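PDB 6VXC: trans-4-hydroxy-L-proline dehydratase from Clostridioides difficile 70-100-2010, which uses a glycyl radical to dehydrate trans-4-hydroxy-L-proline to (S)-1-pyrroline-5-carboxylate during the anaerobic breakdown of hydroxyproline. Local coordinates for residues M539-S545 with K556-R560; E63-A69 with A219-A223; H668-E673 with A685-E690; T577-S581 with S678-R682; L331-W335 with I382-M387. All blocks are in the same frame, centred on the assembly; numbering follows the deposited sequence.

In the fold
The five contacts form two touching pairs and one isolated contact. Interactions 1 and 2, centres 9 Å apart, share Asp220, whose OD2 bonds Arg560 and, probably, the backbone N of Asp557. Interactions 3 and 4, centres 12 Å apart on the opposite side of the chain's centre, are stitched together by Thr577, next to Ser689, and by Arg682; along the chain their segments alternate. Interaction 5 stands apart, its nearest atoms about 16 Å from interaction 1. Interactions 1 and 3 are the members of each pair nearer the probable catalytic residues: the side chain of Tyr558 is about 11 Å from that of Glu456, and that of His668 about 10 Å from that of Cys454. Interactions 2, 4 and 5 lie away from these residues.

Interaction 1: residues M539-S545 with K556-R560; sequences MPCPLMS and KDYQR
The irregular run 556-560 lies against the turn at Pro540 and the short helix beginning at Pro542, with the backbones nearest at Ser545 and Tyr558, whose CA atoms are 4.8 Å apart. Asp557 reaches across with its carboxylate. With CG anti to the backbone N (chi1 -172°), its OD2 accepts from Cys541 N at 3.1 Å on the syn side, only slightly out of the carboxylate plane. Gln559 N donates to the same OD2 at 2.9 Å, but from above that plane, which closes an Asx turn. Two N-H groups, one from each segment, therefore grip a single buried oxygen. Cys541 occupies the N-cap position of helix 542-546, so the carboxylate lies beside a helix start, whose partial positive charge would probably stabilise it. Farther into that helix, Leu543 N and Met544 N are taken up by the carboxylate of Glu293. Ser545 OG receives Tyr558 N at 2.6 Å in a nearly straight bond (177°) and also lies 2.9 Å from Asp557 OD1. At the far end Gln559, bent at chi2, sends NE2 to Met539 O at 2.8 Å; Met539 is the first residue to leave the helical path of helix 506-538. The Tyr558 ring is held from two directions: Met544 CG lies over one face, 4.1 Å from the ring centroid, with Met544 SD farther above it in a Met-aromatic contact, while Cys541 SG comes in at the edge, 3.7 Å from Tyr558 CD2. Behind Asp557, its backbone N and the Arg560 guanidinium both bond to Asp220 of helix 214-248.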
# COMPACT_ATOMS: atom_id res chain seq x y z
N MET A 539 0.06 -12.26 -16.36
CA MET A 539 -0.94 -11.63 -15.50
C MET A 539 -1.63 -10.46 -16.19
O MET A 539 -1.82 -9.41 -15.55
CB MET A 539 -0.31 -11.10 -14.22
CG MET A 539 0.22 -12.11 -13.25
SD MET A 539 0.87 -11.19 -11.83
CE MET A 539 2.16 -12.28 -11.26
N PRO A 540 -2.01 -10.55 -17.46
CA PRO A 540 -2.76 -9.45 -18.05
C PRO A 540 -4.05 -9.26 -17.28
O PRO A 540 -4.58 -10.20 -16.69
CB PRO A 540 -3.01 -9.91 -19.49
CG PRO A 540 -2.97 -11.39 -19.42
CD PRO A 540 -1.94 -11.71 -18.37
N CYS A 541 -4.51 -8.03 -17.21
CA CYS A 541 -5.69 -7.70 -16.42
C CYS A 541 -6.67 -6.93 -17.29
O CYS A 541 -6.77 -5.70 -17.19
CB CYS A 541 -5.30 -6.93 -15.15
SG CYS A 541 -4.11 -5.58 -15.43
N PRO A 542 -7.42 -7.63 -18.15
CA PRO A 542 -8.36 -6.92 -19.04
C PRO A 542 -9.40 -6.10 -18.29
O PRO A 542 -9.77 -5.03 -18.78
CB PRO A 542 -9.03 -8.04 -19.85
CG PRO A 542 -8.28 -9.28 -19.54
CD PRO A 542 -7.49 -9.09 -18.28
N LEU A 543 -9.87 -6.55 -17.13
CA LEU A 543 -10.86 -5.72 -16.44
C LEU A 543 -10.24 -4.39 -16.01
O LEU A 543 -10.74 -3.33 -16.37
CB LEU A 543 -11.46 -6.46 -15.24
CG LEU A 543 -12.46 -5.62 -14.40
CD1 LEU A 543 -13.64 -5.17 -15.28
CD2 LEU A 543 -12.98 -6.39 -13.17
N MET A 544 -9.10 -4.43 -15.31
CA MET A 544 -8.48 -3.17 -14.92
C MET A 544 -8.21 -2.27 -16.13
O MET A 544 -8.39 -1.05 -16.06
CB MET A 544 -7.18 -3.42 -14.14
CG MET A 544 -6.49 -2.13 -13.68
SD MET A 544 -7.38 -1.32 -12.31
CE MET A 544 -7.03 -2.50 -11.01
N SER A 545 -7.82 -2.87 -17.26
CA SER A 545 -7.50 -2.07 -18.43
C SER A 545 -8.70 -1.26 -18.92
O SER A 545 -8.52 -0.17 -19.48
CB SER A 545 -6.97 -2.96 -19.55
OG SER A 545 -5.80 -3.65 -19.14
N LYS A 556 -3.92 -1.64 -25.54
CA LYS A 556 -2.80 -2.19 -24.80
C LYS A 556 -3.19 -2.40 -23.34
O LYS A 556 -3.70 -1.48 -22.68
CB LYS A 556 -1.57 -1.28 -24.89
CG LYS A 556 -0.34 -1.88 -24.24
CD LYS A 556 0.84 -0.93 -24.24
CE LYS A 556 1.46 -0.79 -25.62
NZ LYS A 556 2.80 -0.12 -25.51
N ASP A 557 -2.97 -3.62 -22.86
CA ASP A 557 -3.36 -4.00 -21.51
C ASP A 557 -2.59 -3.18 -20.46
O ASP A 557 -1.42 -2.83 -20.64
CB ASP A 557 -3.11 -5.49 -21.31
CG ASP A 557 -3.67 -6.01 -20.01
OD1 ASP A 557 -4.90 -6.24 -19.94
OD2 ASP A 557 -2.90 -6.16 -19.04
N TYR A 558 -3.27 -2.91 -19.35
CA TYR A 558 -2.66 -2.16 -18.25
C TYR A 558 -1.37 -2.81 -17.77
O TYR A 558 -0.40 -2.11 -17.43
CB TYR A 558 -3.67 -2.03 -17.10
CG TYR A 558 -3.15 -1.44 -15.81
CD1 TYR A 558 -3.14 -0.07 -15.61
CD2 TYR A 558 -2.74 -2.26 -14.77
CE1 TYR A 558 -2.68 0.47 -14.41
CE2 TYR A 558 -2.28 -1.74 -13.59
CZ TYR A 558 -2.25 -0.38 -13.41
OH TYR A 558 -1.79 0.11 -12.22
N GLN A 559 -1.32 -4.14 -17.75
CA GLN A 559 -0.14 -4.83 -17.24
C GLN A 559 1.05 -4.80 -18.21
O GLN A 559 2.12 -5.28 -17.85
CB GLN A 559 -0.48 -6.28 -16.90
CG GLN A 559 0.24 -6.84 -15.67
CD GLN A 559 -0.41 -6.40 -14.36
OE1 GLN A 559 -0.19 -5.29 -13.89
NE2 GLN A 559 -1.21 -7.29 -13.77
N ARG A 560 0.91 -4.23 -19.40
CA ARG A 560 2.09 -4.14 -20.26
C ARG A 560 2.27 -2.74 -20.83
O ARG A 560 2.88 -2.58 -21.88
CB ARG A 560 2.06 -5.18 -21.37
CG ARG A 560 1.01 -5.00 -22.47
CD ARG A 560 1.09 -6.14 -23.51
NE ARG A 560 0.14 -5.94 -24.60
CZ ARG A 560 0.39 -5.27 -25.71
NH1 ARG A 560 1.58 -4.72 -25.90
NH2 ARG A 560 -0.54 -5.15 -26.65

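Interaction 2: residues E63-A69 with A219-A223; sequences EIPVLRA and ADLEA
Val66 has CG1 anti to its own N (chi1 171°), which turns CG2 out over the neighbouring helix, 3.9 Å from Ala219 O and beside the side chain of Glu222. Asp220 starts out pointing away from the contact, but with CG beside its backbone N (chi1 -81°) the carboxylate swings back, and OD1 rests 3.6 Å from Pro65 CG. The rest is done by small residues. Ala223 directs its methyl between Pro65 and Ala69: CB is 3.2 Å from Pro65 O, 3.8 Å from Pro65 CB, and 3.9 Å from Ala69 CB. In return Ala69 CB sits 3.3 Å from Ala223 O, so each helix presses a methyl against a carbonyl of the other. Ala219 adds its CB near the Pro65 ring and the CG of Glu63, the residue at the N-cap position of helix 64-78. These short side chains let helices 64-78 and 214-248 run almost parallel, 8° between their local axes, with those axes only 8.0 Å apart. Pro542 of the short helix 542-546 packs on both Ala69 and Ala223 and so covers the seam. The polar ends are engaged elsewhere: Glu63 OE1 with Tyr215 OH, and Asp220 OD2 with the loop 556-560. No hydrogen bond passes between the two segments, and the Pro65 carbonyl that meets the Ala223 methyl still accepts from Ala69 N within its own helix. Cohesion here thus comes from close fit of methyls, a proline ring and backbone, with the charge of Asp220 spent on the neighbouring loop.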
# COMPACT_ATOMS: atom_id res chain seq x y z
N GLU A 63 -5.38 -16.75 -26.80
CA GLU A 63 -4.26 -15.99 -26.26
C GLU A 63 -4.51 -15.70 -24.77
O GLU A 63 -5.64 -15.70 -24.30
CB GLU A 63 -4.07 -14.69 -27.03
CG GLU A 63 -3.96 -14.84 -28.56
CD GLU A 63 -2.64 -15.44 -29.01
OE1 GLU A 63 -2.50 -15.73 -30.22
OE2 GLU A 63 -1.75 -15.64 -28.17
N ILE A 64 -3.42 -15.47 -24.03
CA ILE A 64 -3.52 -15.38 -22.57
C ILE A 64 -4.45 -14.26 -22.12
O ILE A 64 -5.22 -14.47 -21.18
CB ILE A 64 -2.13 -15.29 -21.94
CG1 ILE A 64 -1.40 -16.62 -22.17
CG2 ILE A 64 -2.26 -15.03 -20.45
CD1 ILE A 64 0.05 -16.61 -21.75
N PRO A 65 -4.44 -13.07 -22.71
CA PRO A 65 -5.41 -12.06 -22.27
C PRO A 65 -6.85 -12.54 -22.36
O PRO A 65 -7.64 -12.33 -21.42
CB PRO A 65 -5.14 -10.85 -23.17
CG PRO A 65 -4.09 -11.29 -24.14
CD PRO A 65 -3.44 -12.52 -23.63
N VAL A 66 -7.22 -13.21 -23.45
CA VAL A 66 -8.57 -13.74 -23.56
C VAL A 66 -8.80 -14.84 -22.53
O VAL A 66 -9.89 -14.95 -21.95
CB VAL A 66 -8.84 -14.23 -25.00
CG1 VAL A 66 -10.16 -14.99 -25.07
CG2 VAL A 66 -8.87 -13.04 -25.96
N LEU A 67 -7.79 -15.68 -22.28
CA LEU A 67 -7.92 -16.71 -21.26
C LEU A 67 -8.23 -16.11 -19.89
O LEU A 67 -9.10 -16.61 -19.16
CB LEU A 67 -6.64 -17.55 -21.19
CG LEU A 67 -6.52 -18.58 -20.06
CD1 LEU A 67 -7.64 -19.56 -20.10
CD2 LEU A 67 -5.21 -19.30 -20.21
N ARG A 68 -7.53 -15.05 -19.51
CA ARG A 68 -7.82 -14.40 -18.23
C ARG A 68 -9.24 -13.84 -18.21
O ARG A 68 -9.97 -14.02 -17.23
CB ARG A 68 -6.81 -13.28 -17.97
CG ARG A 68 -5.36 -13.73 -17.90
CD ARG A 68 -5.11 -14.66 -16.72
NE ARG A 68 -5.54 -14.05 -15.47
CZ ARG A 68 -5.67 -14.71 -14.32
NH1 ARG A 68 -6.09 -14.08 -13.25
NH2 ARG A 68 -5.41 -16.02 -14.27
N ALA A 69 -9.65 -13.18 -19.29
CA ALA A 69 -10.99 -12.59 -19.33
C ALA A 69 -12.07 -13.67 -19.28
O ALA A 69 -13.06 -13.55 -18.54
CB ALA A 69 -11.14 -11.73 -20.58
N ALA A 219 -5.99 -8.84 -29.50
CA ALA A 219 -6.05 -9.79 -28.40
C ALA A 219 -6.39 -9.08 -27.08
O ALA A 219 -7.25 -9.54 -26.32
CB ALA A 219 -4.73 -10.56 -28.29
N ASP A 220 -5.74 -7.95 -26.81
CA ASP A 220 -6.03 -7.20 -25.58
C ASP A 220 -7.44 -6.60 -25.61
O ASP A 220 -8.15 -6.65 -24.60
CB ASP A 220 -5.01 -6.07 -25.38
CG ASP A 220 -3.69 -6.55 -24.75
OD1 ASP A 220 -3.63 -7.69 -24.24
OD2 ASP A 220 -2.72 -5.76 -24.78
N LEU A 221 -7.86 -6.04 -26.74
CA LEU A 221 -9.19 -5.43 -26.83
C LEU A 221 -10.29 -6.49 -26.74
O LEU A 221 -11.32 -6.28 -26.09
CB LEU A 221 -9.31 -4.64 -28.14
CG LEU A 221 -8.48 -3.35 -28.16
CD1 LEU A 221 -8.21 -2.89 -29.56
CD2 LEU A 221 -9.19 -2.24 -27.37
N GLU A 222 -10.10 -7.64 -27.39
CA GLU A 222 -11.07 -8.73 -27.25
C GLU A 222 -11.21 -9.15 -25.79
O GLU A 222 -12.32 -9.43 -25.33
CB GLU A 222 -10.67 -9.95 -28.10
CG GLU A 222 -10.89 -9.80 -29.57
CD GLU A 222 -10.55 -11.07 -30.37
OE1 GLU A 222 -11.05 -11.18 -31.51
OE2 GLU A 222 -9.82 -11.95 -29.87
N ALA A 223 -10.10 -9.24 -25.06
CA ALA A 223 -10.18 -9.58 -23.65
C ALA A 223 -10.95 -8.52 -22.86
O ALA A 223 -11.75 -8.84 -21.98
CB ALA A 223 -8.78 -9.79 -23.07

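Interaction 3: residues H668-E673 with A685-E690; sequences HIYFGE and AKPVSE
His668 lies with one ring face under Glu690 CB, which is 3.7 Å from the ring centroid; Ile669 CD1 covers the opposite face near its rim. Val688 O approaches in the ring plane at the edge, 3.6 Å from His668 CD2. The ring is brought there by an unusual torsion for a helix, CG placed between the backbone N and the carbonyl carbon (chi1 62°). The same residue supplies the contact's one hydrogen bond, since Val688 N donates to His668 O at 3.2 Å (152°), an oxygen that also receives a weak bond from Gly672 N. Beside it, Pro687 and Ile669 lie alongside each other, CG of the proline 3.6 Å from CD1 of the isoleucine. At the end of helix 667-673 the two backbones meet directly: Gly672, with no side chain, brings its CA to 3.0 Å from Lys686 O, and Ala685 CA lies 3.1 Å from Gly672 O, both C-H···O contacts. In the next shell, Glu800 of helix 795-803 takes His668 NE2 through its OE2, Ser693 OG holds Glu690 OE1, and Thr577 OG1 holds Ser689 N. The contact thus joins the end of helix 667-673 to the loop that leads on to helix 703-711. Gly672 O and Lys686 O are only 3.2 Å apart, two acceptors with no proton between them. Arg682 meets both, bonding the lysine carbonyl through NE and the glycine carbonyl weakly through NH2, so its charge probably offsets their mutual repulsion.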
# COMPACT_ATOMS: atom_id res chain seq x y z
N HIS A 668 10.92 -2.65 8.01
CA HIS A 668 12.02 -2.16 8.85
C HIS A 668 12.29 -3.09 10.02
O HIS A 668 13.41 -3.08 10.54
CB HIS A 668 11.76 -0.73 9.35
CG HIS A 668 10.55 -0.58 10.21
ND1 HIS A 668 9.28 -0.89 9.77
CD2 HIS A 668 10.41 -0.11 11.48
CE1 HIS A 668 8.42 -0.65 10.74
NE2 HIS A 668 9.07 -0.18 11.79
N ILE A 669 11.30 -3.88 10.44
CA ILE A 669 11.54 -4.91 11.45
C ILE A 669 12.40 -6.02 10.87
O ILE A 669 13.46 -6.35 11.42
CB ILE A 669 10.20 -5.44 11.99
CG1 ILE A 669 9.30 -4.28 12.50
CG2 ILE A 669 10.43 -6.53 13.05
CD1 ILE A 669 9.92 -3.42 13.61
N TYR A 670 11.96 -6.60 9.75
CA TYR A 670 12.70 -7.68 9.09
C TYR A 670 14.12 -7.26 8.73
O TYR A 670 15.08 -7.97 9.01
CB TYR A 670 11.93 -8.10 7.83
CG TYR A 670 12.65 -8.98 6.81
CD1 TYR A 670 13.25 -10.18 7.18
CD2 TYR A 670 12.67 -8.63 5.48
CE1 TYR A 670 13.89 -10.99 6.23
CE2 TYR A 670 13.30 -9.44 4.52
CZ TYR A 670 13.91 -10.61 4.91
OH TYR A 670 14.53 -11.40 3.96
N PHE A 671 14.26 -6.08 8.12
CA PHE A 671 15.57 -5.62 7.67
C PHE A 671 16.55 -5.44 8.83
O PHE A 671 17.75 -5.64 8.66
CB PHE A 671 15.44 -4.30 6.90
CG PHE A 671 15.03 -4.47 5.47
CD1 PHE A 671 14.95 -5.73 4.90
CD2 PHE A 671 14.75 -3.35 4.67
CE1 PHE A 671 14.59 -5.89 3.57
CE2 PHE A 671 14.40 -3.50 3.33
CZ PHE A 671 14.31 -4.78 2.78
N GLY A 672 16.05 -5.04 10.01
CA GLY A 672 16.91 -4.98 11.17
C GLY A 672 17.18 -6.33 11.80
O GLY A 672 18.25 -6.54 12.37
N GLU A 673 16.21 -7.24 11.74
CA GLU A 673 16.38 -8.57 12.33
C GLU A 673 17.53 -9.35 11.68
O GLU A 673 18.17 -10.16 12.35
CB GLU A 673 15.08 -9.36 12.24
CG GLU A 673 14.01 -8.91 13.25
CD GLU A 673 12.66 -9.65 13.09
OE1 GLU A 673 11.92 -9.75 14.10
OE2 GLU A 673 12.37 -10.15 11.98
N ALA A 685 20.32 -7.27 15.33
CA ALA A 685 18.97 -7.76 15.12
C ALA A 685 17.87 -6.80 15.59
O ALA A 685 16.69 -7.17 15.56
CB ALA A 685 18.76 -9.13 15.79
N LYS A 686 18.21 -5.59 16.02
CA LYS A 686 17.18 -4.59 16.31
C LYS A 686 16.63 -4.00 15.00
O LYS A 686 17.32 -3.94 13.99
CB LYS A 686 17.75 -3.45 17.16
CG LYS A 686 18.29 -3.85 18.51
CD LYS A 686 17.20 -4.39 19.41
CE LYS A 686 16.27 -3.28 19.87
NZ LYS A 686 15.62 -3.59 21.18
N PRO A 687 15.38 -3.53 15.01
CA PRO A 687 14.84 -2.85 13.82
C PRO A 687 15.69 -1.68 13.34
O PRO A 687 16.41 -1.05 14.12
CB PRO A 687 13.46 -2.38 14.28
CG PRO A 687 13.06 -3.35 15.36
CD PRO A 687 14.36 -3.71 16.06
N VAL A 688 15.62 -1.40 12.05
CA VAL A 688 16.17 -0.14 11.54
C VAL A 688 15.08 0.94 11.65
O VAL A 688 13.93 0.64 12.02
CB VAL A 688 16.72 -0.26 10.10
CG1 VAL A 688 17.87 -1.26 10.04
CG2 VAL A 688 15.64 -0.69 9.09
N SER A 689 15.43 2.19 11.37
CA SER A 689 14.48 3.28 11.49
C SER A 689 13.34 3.11 10.48
O SER A 689 13.53 2.53 9.41
CB SER A 689 15.17 4.62 11.26
OG SER A 689 15.87 4.63 10.01
N GLU A 690 12.16 3.64 10.83
CA GLU A 690 10.96 3.55 9.99
C GLU A 690 10.75 4.83 9.19
O GLU A 690 10.94 5.94 9.69
CB GLU A 690 9.72 3.23 10.85
CG GLU A 690 9.72 3.83 12.25
CD GLU A 690 9.30 5.29 12.35
OE1 GLU A 690 8.67 5.82 11.42
OE2 GLU A 690 9.65 5.91 13.38

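Interaction 4: residues T577-S581 with S678-R682; sequences TITDS and SPNGR
Ser581 of helix 575-591 faces Asn680 of the turn, and a weak hydrogen bond runs from Asn680 N to Ser581 OG at 3.4 Å. A water makes a further polar link, donating to Asp580 OD2 at 2.8 Å and accepting from Asn680 ND2 at 2.9 Å. Carbon contacts fill in around them. Asp580 CB and Asn680 CB touch at 3.6 Å, the Pro679 ring lies along Ser581 with CD 3.7 Å from the serine CB, and Thr577 CG2 reaches toward Arg682 CD. Within the loop, Ser678 to Gly681 form a type I beta turn, closed by Gly681 N donating to Ser678 O, and Ser678 N in turn bonds Arg682 O. Asn680 has CG between its N and carbonyl carbon (chi1 65°), which folds OD1 back to accept from Ser678 OG at 2.7 Å. That hydroxyl also receives Arg682 NH1 at 3.1 Å. Bonds to the surroundings hold the outer polar ends: Thr577 OG1 meets Glu695, and Asp580 OD1 takes Tyr625 N. Backbone and side-chain bonds within the loop together hold its shape, and it docks on the helix through packing, a weak bond and a shared water.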
# COMPACT_ATOMS: atom_id res chain seq x y z
N THR A 577 18.74 5.26 10.18
CA THR A 577 19.78 4.36 10.67
C THR A 577 21.09 4.57 9.91
O THR A 577 22.14 4.79 10.52
CB THR A 577 19.30 2.91 10.54
OG1 THR A 577 18.16 2.69 11.37
CG2 THR A 577 20.41 1.91 10.94
N ILE A 578 21.02 4.60 8.58
CA ILE A 578 22.28 4.68 7.85
C ILE A 578 22.89 6.07 7.93
O ILE A 578 24.12 6.20 8.00
CB ILE A 578 22.15 4.21 6.38
CG1 ILE A 578 23.55 4.26 5.74
CG2 ILE A 578 21.12 5.02 5.61
CD1 ILE A 578 23.62 3.73 4.40
N THR A 579 22.06 7.12 7.96
CA THR A 579 22.57 8.46 8.18
C THR A 579 23.35 8.54 9.48
O THR A 579 24.49 9.03 9.51
CB THR A 579 21.42 9.48 8.23
OG1 THR A 579 20.79 9.60 6.96
CG2 THR A 579 21.97 10.83 8.63
N ASP A 580 22.75 8.07 10.58
CA ASP A 580 23.44 8.13 11.86
C ASP A 580 24.68 7.24 11.86
O ASP A 580 25.67 7.57 12.52
CB ASP A 580 22.50 7.77 13.00
CG ASP A 580 21.47 8.88 13.31
OD1 ASP A 580 21.55 9.98 12.74
OD2 ASP A 580 20.57 8.64 14.15
N SER A 581 24.65 6.12 11.14
CA SER A 581 25.83 5.24 11.09
C SER A 581 26.99 5.91 10.37
O SER A 581 28.11 5.94 10.89
CB SER A 581 25.48 3.91 10.43
OG SER A 581 24.63 3.14 11.25
N SER A 678 25.12 -1.83 14.09
CA SER A 678 25.53 -0.79 13.16
C SER A 678 26.28 0.32 13.88
O SER A 678 26.18 0.46 15.10
CB SER A 678 24.33 -0.21 12.38
OG SER A 678 23.20 0.05 13.19
N PRO A 679 27.08 1.10 13.13
CA PRO A 679 27.97 2.10 13.77
C PRO A 679 27.25 3.16 14.59
O PRO A 679 27.91 3.83 15.39
CB PRO A 679 28.69 2.73 12.56
CG PRO A 679 28.67 1.67 11.53
CD PRO A 679 27.37 0.94 11.70
N ASN A 680 25.96 3.39 14.39
CA ASN A 680 25.28 4.42 15.16
C ASN A 680 24.99 4.00 16.59
O ASN A 680 24.56 4.83 17.40
CB ASN A 680 23.97 4.83 14.50
CG ASN A 680 22.97 3.70 14.47
OD1 ASN A 680 23.34 2.54 14.28
ND2 ASN A 680 21.70 4.02 14.66
N GLY A 681 25.24 2.73 16.94
CA GLY A 681 24.94 2.22 18.26
C GLY A 681 23.73 1.31 18.31
O GLY A 681 23.47 0.73 19.37
N ARG A 682 23.00 1.15 17.22
CA ARG A 682 21.91 0.17 17.17
C ARG A 682 22.49 -1.23 17.31
O ARG A 682 23.53 -1.54 16.73
CB ARG A 682 21.14 0.32 15.85
CG ARG A 682 20.07 -0.72 15.59
CD ARG A 682 19.69 -0.80 14.09
NE ARG A 682 19.46 -2.19 13.75
CZ ARG A 682 20.43 -3.07 13.50
NH1 ARG A 682 21.69 -2.68 13.54
NH2 ARG A 682 20.13 -4.32 13.23
O HOH W 1 21.41 6.60 15.94

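Interaction 5: residues L331-W335 with I382-M387; sequences LECLW and IILDVM
Trp335 crosses from helix 324-339 to helix 378-390, and its indole meets three residues of the second helix. From CB, which points toward that helix, chi1 of -106°, away from the usual staggered values, lays the rings flat against Val386. CG lies 3.8 Å and CD2 3.7 Å from Val386 CG2, a methyl centred over the face of the five-membered ring in a CH-pi contact, 10° off the ring normal. NE1 passes on to Met387, 3.9 Å from its CB. At the far tip of the six-membered ring, CH2 rests 4.0 Å from Ile383 CG2. One turn earlier, Leu331 sends CD1 between Ile382 and Ile383, 3.9 Å from Ile383 CG1, while Glu332 slides its CG past Val386 in the opposite direction, 3.7 Å from the valine CB. The valine thus sits among Leu331, Glu332 and Trp335, although its own torsion is eclipsed and its exact rotation doubtful. The short helix segments cross at -51° with their axes 9.9 Å apart. Beneath them Ser397 touches Trp335, Ile383 and Met387, so the pair rests on strand 396-401 of the five-stranded mixed sheet. The Glu332 carboxylate is bonded outside the contact, to Thr25, Thr29 and Gln328. With no hydrogen bond between the segments, what joins these helices is dispersion and CH-pi attraction, and glutamate contributes through its CG methylene.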
# COMPACT_ATOMS: atom_id res chain seq x y z
N LEU A 331 -22.10 5.82 3.11
CA LEU A 331 -20.66 5.75 3.27
C LEU A 331 -20.25 4.88 4.45
O LEU A 331 -19.22 4.21 4.40
CB LEU A 331 -20.07 7.15 3.42
CG LEU A 331 -20.01 7.91 2.10
CD1 LEU A 331 -19.55 9.33 2.30
CD2 LEU A 331 -19.09 7.18 1.12
N GLU A 332 -21.04 4.88 5.53
CA GLU A 332 -20.75 3.95 6.62
C GLU A 332 -20.91 2.52 6.15
O GLU A 332 -20.12 1.65 6.53
CB GLU A 332 -21.66 4.24 7.83
CG GLU A 332 -21.21 5.51 8.58
CD GLU A 332 -22.02 5.88 9.84
OE1 GLU A 332 -22.90 5.10 10.28
OE2 GLU A 332 -21.75 6.98 10.38
N CYS A 333 -21.89 2.26 5.29
CA CYS A 333 -22.00 0.95 4.67
C CYS A 333 -20.75 0.62 3.86
O CYS A 333 -20.20 -0.48 3.97
CB CYS A 333 -23.25 0.87 3.79
SG CYS A 333 -24.83 0.82 4.67
N LEU A 334 -20.31 1.57 3.02
CA LEU A 334 -19.09 1.39 2.24
C LEU A 334 -17.88 1.07 3.13
O LEU A 334 -17.10 0.16 2.83
CB LEU A 334 -18.81 2.64 1.41
CG LEU A 334 -17.59 2.50 0.49
CD1 LEU A 334 -17.73 1.28 -0.42
CD2 LEU A 334 -17.35 3.76 -0.32
N TRP A 335 -17.71 1.84 4.21
CA TRP A 335 -16.60 1.61 5.13
C TRP A 335 -16.59 0.17 5.62
O TRP A 335 -15.54 -0.49 5.63
CB TRP A 335 -16.68 2.58 6.31
CG TRP A 335 -15.66 3.70 6.25
CD1 TRP A 335 -14.75 4.01 7.20
CD2 TRP A 335 -15.43 4.61 5.17
NE1 TRP A 335 -13.97 5.07 6.80
CE2 TRP A 335 -14.37 5.46 5.55
CE3 TRP A 335 -16.04 4.81 3.93
CZ2 TRP A 335 -13.90 6.48 4.74
CZ3 TRP A 335 -15.56 5.83 3.11
CH2 TRP A 335 -14.51 6.65 3.52
N ILE A 382 -18.61 14.87 5.43
CA ILE A 382 -19.30 13.62 5.71
C ILE A 382 -18.29 12.48 5.89
O ILE A 382 -18.40 11.68 6.82
CB ILE A 382 -20.34 13.31 4.62
CG1 ILE A 382 -21.41 14.40 4.53
CG2 ILE A 382 -21.03 12.00 4.90
CD1 ILE A 382 -22.37 14.24 3.32
N ILE A 383 -17.28 12.40 5.01
CA ILE A 383 -16.27 11.34 5.13
C ILE A 383 -15.54 11.44 6.47
O ILE A 383 -15.32 10.42 7.15
CB ILE A 383 -15.29 11.40 3.95
CG1 ILE A 383 -16.03 10.99 2.66
CG2 ILE A 383 -14.04 10.53 4.22
CD1 ILE A 383 -15.28 11.30 1.36
N LEU A 384 -15.15 12.65 6.88
CA LEU A 384 -14.53 12.80 8.19
C LEU A 384 -15.45 12.32 9.32
O LEU A 384 -15.00 11.64 10.24
CB LEU A 384 -14.10 14.25 8.41
CG LEU A 384 -12.94 14.80 7.58
CD1 LEU A 384 -12.47 16.14 8.14
CD2 LEU A 384 -11.77 13.81 7.51
N ASP A 385 -16.74 12.63 9.22
CA ASP A 385 -17.68 12.14 10.23
C ASP A 385 -17.76 10.61 10.23
O ASP A 385 -17.83 10.00 11.30
CB ASP A 385 -19.08 12.73 10.02
CG ASP A 385 -19.18 14.20 10.41
OD1 ASP A 385 -18.32 14.68 11.18
OD2 ASP A 385 -20.12 14.86 9.94
N VAL A 386 -17.81 9.97 9.05
CA VAL A 386 -17.96 8.52 9.08
C VAL A 386 -16.66 7.84 9.54
O VAL A 386 -16.71 6.85 10.28
CB VAL A 386 -18.47 7.93 7.75
CG1 VAL A 386 -18.99 8.97 6.76
CG2 VAL A 386 -17.50 6.93 7.12
N MET A 387 -15.49 8.36 9.15
CA MET A 387 -14.27 7.69 9.61
C MET A 387 -14.12 7.83 11.13
O MET A 387 -13.74 6.87 11.81
CB MET A 387 -13.03 8.21 8.87
CG MET A 387 -12.57 9.60 9.24
SD MET A 387 -10.96 10.06 8.56
CE MET A 387 -9.88 8.96 9.50